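Local structure of sialidase B (Streptococcus pneumoniae TIGR4, 4XJA) at residues M258-Y263 and G283-I288. The protein hydrolyses alpha-(2->3)-, alpha-(2->6)- and alpha-(2->8)-glycosidic linkages of terminal sialic acid residues in oligosaccharides, glycoproteins and glycolipids. The protein carries 1 engineered substitution. Numbering follows the deposited sequence.
Sequences MKFNDY and GSASFI. With SFJ ((2R,3R,4R,5R,6R)-5-acetamido-2,3-difluoro-4-hydroxy-6-[(1R,2R)-1,2,3-trihydroxypropyl]tetrahydro-2H-pyran-2-carboxylic acid), chain F.
F287 is sandwiched between M258 and F260 where two blades of the sialidase beta-propeller meet: 258-263 follows the outermost strand of one four-stranded sheet, and 283-288 leads into strand 286-294 of the next. The two run roughly antiparallel. On one face of the F287 ring, M258 CB sits 3.5 Å from the centroid and only 3° off the normal, a centred CH-pi contact; the extended methionine chain carries SD obliquely past the rim, 3.5 Å from F287 CD1, as a Met-aromatic contact. The opposite face takes F260 as an offset stack, centroids 4.3 Å apart and planes at 16°. F260 is itself covered on both faces, since A285 CB lies 3.8 Å from the centroid on the side away from F287, so methionine, two rings and alanine form one continuous pile. F436 meets F287 edge-to-face, and V307 of strand 301-308 touches both phenylalanines.

Beyond this apolar pile the contact turns polar. A285 N donates to the syn lone pair of D262 OD2 in a nearly straight bond; with chi1 46°, CG stands between the backbone N and the carbonyl carbon, which brings OD2 to A285 N. One water donates to both D262 OD2 and G283 O; a second donates to D262 OD1 and S284 OG while accepting from Y263 N. Both water bonds to the carboxylate are very short.

S284 CB lies over one face of the Y263 ring, 3.7 Å from its centroid (CH-pi), with G283 O 3.3 Å from Y263 CE1; Y384 stacks on this ring and E395 bonds its hydroxyl. Toward the active site, S286 OG bonds S233 OG, the residue after D232, the probable proton acceptor, whose side chain is about 8 Å from that of S286, and I288 CD1 lies 3.7 Å from O4 of the bound difluorosialic acid.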
loop_
_atom_site.group_PDB
_atom_site.type_symbol
_atom_site.label_atom_id
_atom_site.label_comp_id
_atom_site.label_asym_id
_atom_site.label_seq_id
_atom_site.Cartn_x
_atom_site.Cartn_y
_atom_site.Cartn_z
ATOM N N MET A 258 10.172 0.065 12.609
ATOM C CA MET A 258 9.466 0.657 13.741
ATOM C C MET A 258 8.257 -0.201 14.076
ATOM O O MET A 258 7.433 -0.487 13.208
ATOM C CB MET A 258 8.993 2.078 13.413
ATOM C CG MET A 258 10.120 3.086 13.169
ATOM S SD MET A 258 9.503 4.785 13.078
ATOM C CE MET A 258 11.016 5.698 12.722
ATOM N N LYS A 259 8.138 -0.601 15.339
ATOM C CA LYS A 259 7.003 -1.419 15.738
ATOM C C LYS A 259 6.591 -1.154 17.175
ATOM O O LYS A 259 7.411 -0.746 18.005
ATOM C CB LYS A 259 7.282 -2.913 15.496
ATOM C CG LYS A 259 8.402 -3.503 16.318
ATOM C CD LYS A 259 7.859 -4.475 17.360
ATOM C CE LYS A 259 7.044 -5.607 16.750
ATOM N NZ LYS A 259 5.937 -6.045 17.706
ATOM N N PHE A 260 5.303 -1.357 17.440
ATOM C CA PHE A 260 4.732 -1.257 18.775
ATOM C C PHE A 260 4.203 -2.645 19.161
ATOM O O PHE A 260 3.848 -3.432 18.284
ATOM C CB PHE A 260 3.569 -0.255 18.765
ATOM C CG PHE A 260 3.986 1.180 18.888
ATOM C CD1 PHE A 260 4.901 1.583 19.859
ATOM C CD2 PHE A 260 3.450 2.141 18.034
ATOM C CE1 PHE A 260 5.269 2.932 19.985
ATOM C CE2 PHE A 260 3.822 3.485 18.145
ATOM C CZ PHE A 260 4.723 3.880 19.128
ATOM N N ASN A 261 4.143 -2.941 20.457
ATOM C CA ASN A 261 3.727 -4.275 20.908
ATOM C C ASN A 261 2.432 -4.281 21.717
ATOM O O ASN A 261 2.039 -5.336 22.246
ATOM C CB ASN A 261 4.823 -4.943 21.763
ATOM C CG ASN A 261 6.164 -5.008 21.063
ATOM O OD1 ASN A 261 6.289 -5.586 19.989
ATOM N ND2 ASN A 261 7.178 -4.405 21.676
ATOM N N ASP A 262 1.767 -3.128 21.823
ATOM C CA ASP A 262 0.562 -3.048 22.652
ATOM C C ASP A 262 -0.544 -3.960 22.118
ATOM O O ASP A 262 -1.362 -4.475 22.882
ATOM C CB ASP A 262 0.053 -1.599 22.831
ATOM C CG ASP A 262 0.018 -0.797 21.528
ATOM O OD1 ASP A 262 0.823 -1.073 20.610
ATOM O OD2 ASP A 262 -0.812 0.142 21.437
ATOM N N TYR A 263 -0.542 -4.178 20.807
ATOM C CA TYR A 263 -1.478 -5.102 20.159
ATOM C C TYR A 263 -0.693 -6.191 19.429
ATOM O O TYR A 263 0.389 -5.933 18.889
ATOM C CB TYR A 263 -2.370 -4.351 19.160
ATOM C CG TYR A 263 -3.615 -3.717 19.761
ATOM C CD1 TYR A 263 -3.518 -2.756 20.760
ATOM C CD2 TYR A 263 -4.879 -4.077 19.321
ATOM C CE1 TYR A 263 -4.647 -2.175 21.312
ATOM C CE2 TYR A 263 -6.026 -3.500 19.865
ATOM C CZ TYR A 263 -5.897 -2.548 20.859
ATOM O OH TYR A 263 -7.011 -1.962 21.413
ATOM N N GLY A 283 -7.700 1.213 19.745
ATOM C CA GLY A 283 -6.928 1.393 20.966
ATOM C C GLY A 283 -5.438 1.135 20.837
ATOM O O GLY A 283 -4.723 1.107 21.846
ATOM N N SER A 284 -4.967 0.945 19.603
ATOM C CA SER A 284 -3.553 0.632 19.335
ATOM C C SER A 284 -2.755 1.866 18.938
ATOM O O SER A 284 -3.275 2.787 18.290
ATOM C CB SER A 284 -3.439 -0.389 18.191
ATOM O OG SER A 284 -2.079 -0.643 17.830
ATOM N N ALA A 285 -1.481 1.879 19.312
ATOM C CA ALA A 285 -0.564 2.889 18.803
ATOM C C ALA A 285 -0.116 2.448 17.415
ATOM O O ALA A 285 -0.247 1.267 17.062
ATOM C CB ALA A 285 0.623 3.051 19.740
ATOM N N SER A 286 0.398 3.375 16.610
ATOM C CA SER A 286 0.816 3.015 15.252
ATOM C C SER A 286 1.892 3.932 14.680
ATOM O O SER A 286 2.143 5.021 15.208
ATOM C CB SER A 286 -0.385 2.967 14.302
ATOM O OG SER A 286 -1.074 4.208 14.273
ATOM N N PHE A 287 2.527 3.470 13.601
ATOM C CA PHE A 287 3.429 4.283 12.780
ATOM C C PHE A 287 2.792 4.413 11.406
ATOM O O PHE A 287 2.038 3.546 11.004
ATOM C CB PHE A 287 4.786 3.583 12.641
ATOM C CG PHE A 287 5.505 3.400 13.948
ATOM C CD1 PHE A 287 6.301 4.410 14.460
ATOM C CD2 PHE A 287 5.368 2.224 14.668
ATOM C CE1 PHE A 287 6.961 4.249 15.673
ATOM C CE2 PHE A 287 6.026 2.048 15.870
ATOM C CZ PHE A 287 6.823 3.061 16.375
ATOM N N ILE A 288 3.077 5.488 10.678
ATOM C CA ILE A 288 2.459 5.649 9.362
ATOM C C ILE A 288 3.263 6.615 8.500
ATOM O O ILE A 288 3.793 7.599 9.018
ATOM C CB ILE A 288 0.965 6.093 9.505
ATOM C CG1 ILE A 288 0.292 6.291 8.148
ATOM C CG2 ILE A 288 0.827 7.350 10.376
ATOM C CD1 ILE A 288 -1.206 6.492 8.283
HETATM C C11 SFJ F . -0.751 10.592 8.264
HETATM C C9 SFJ F . -5.758 12.544 4.983
HETATM C C10 SFJ F . -1.843 10.045 7.344
HETATM C C1 SFJ F . -4.343 8.876 1.198
HETATM C C7 SFJ F . -4.637 10.443 5.205
HETATM C C4 SFJ F . -1.704 8.255 4.092
HETATM C C3 SFJ F . -2.751 7.728 3.031
HETATM C C5 SFJ F . -2.417 9.168 5.117
HETATM C C6 SFJ F . -3.251 10.257 4.453
HETATM C C2 SFJ F . -3.901 8.887 2.695
HETATM N N5 SFJ F . -1.493 9.759 6.071
HETATM O O10 SFJ F . -2.947 9.847 7.787
HETATM O O9 SFJ F . -5.980 12.478 6.357
HETATM O O1A SFJ F . -4.600 9.961 0.663
HETATM O O8 SFJ F . -5.722 11.238 3.097
HETATM O O7 SFJ F . -5.214 9.302 5.852
HETATM O O4 SFJ F . -0.981 7.279 4.704
HETATM O O6 SFJ F . -3.390 10.102 3.078
HETATM F FAI SFJ F . -3.182 6.840 3.426
HETATM F FAJ SFJ F . -5.036 8.734 3.203
HETATM O O1B SFJ F . -4.471 7.741 0.739
HETATM C C8 SFJ F . -5.814 11.171 4.482
HETATM O O HOH W 1 -2.437 0.666 23.329
HETATM O O HOH W 2 0.188 -2.274 18.517
#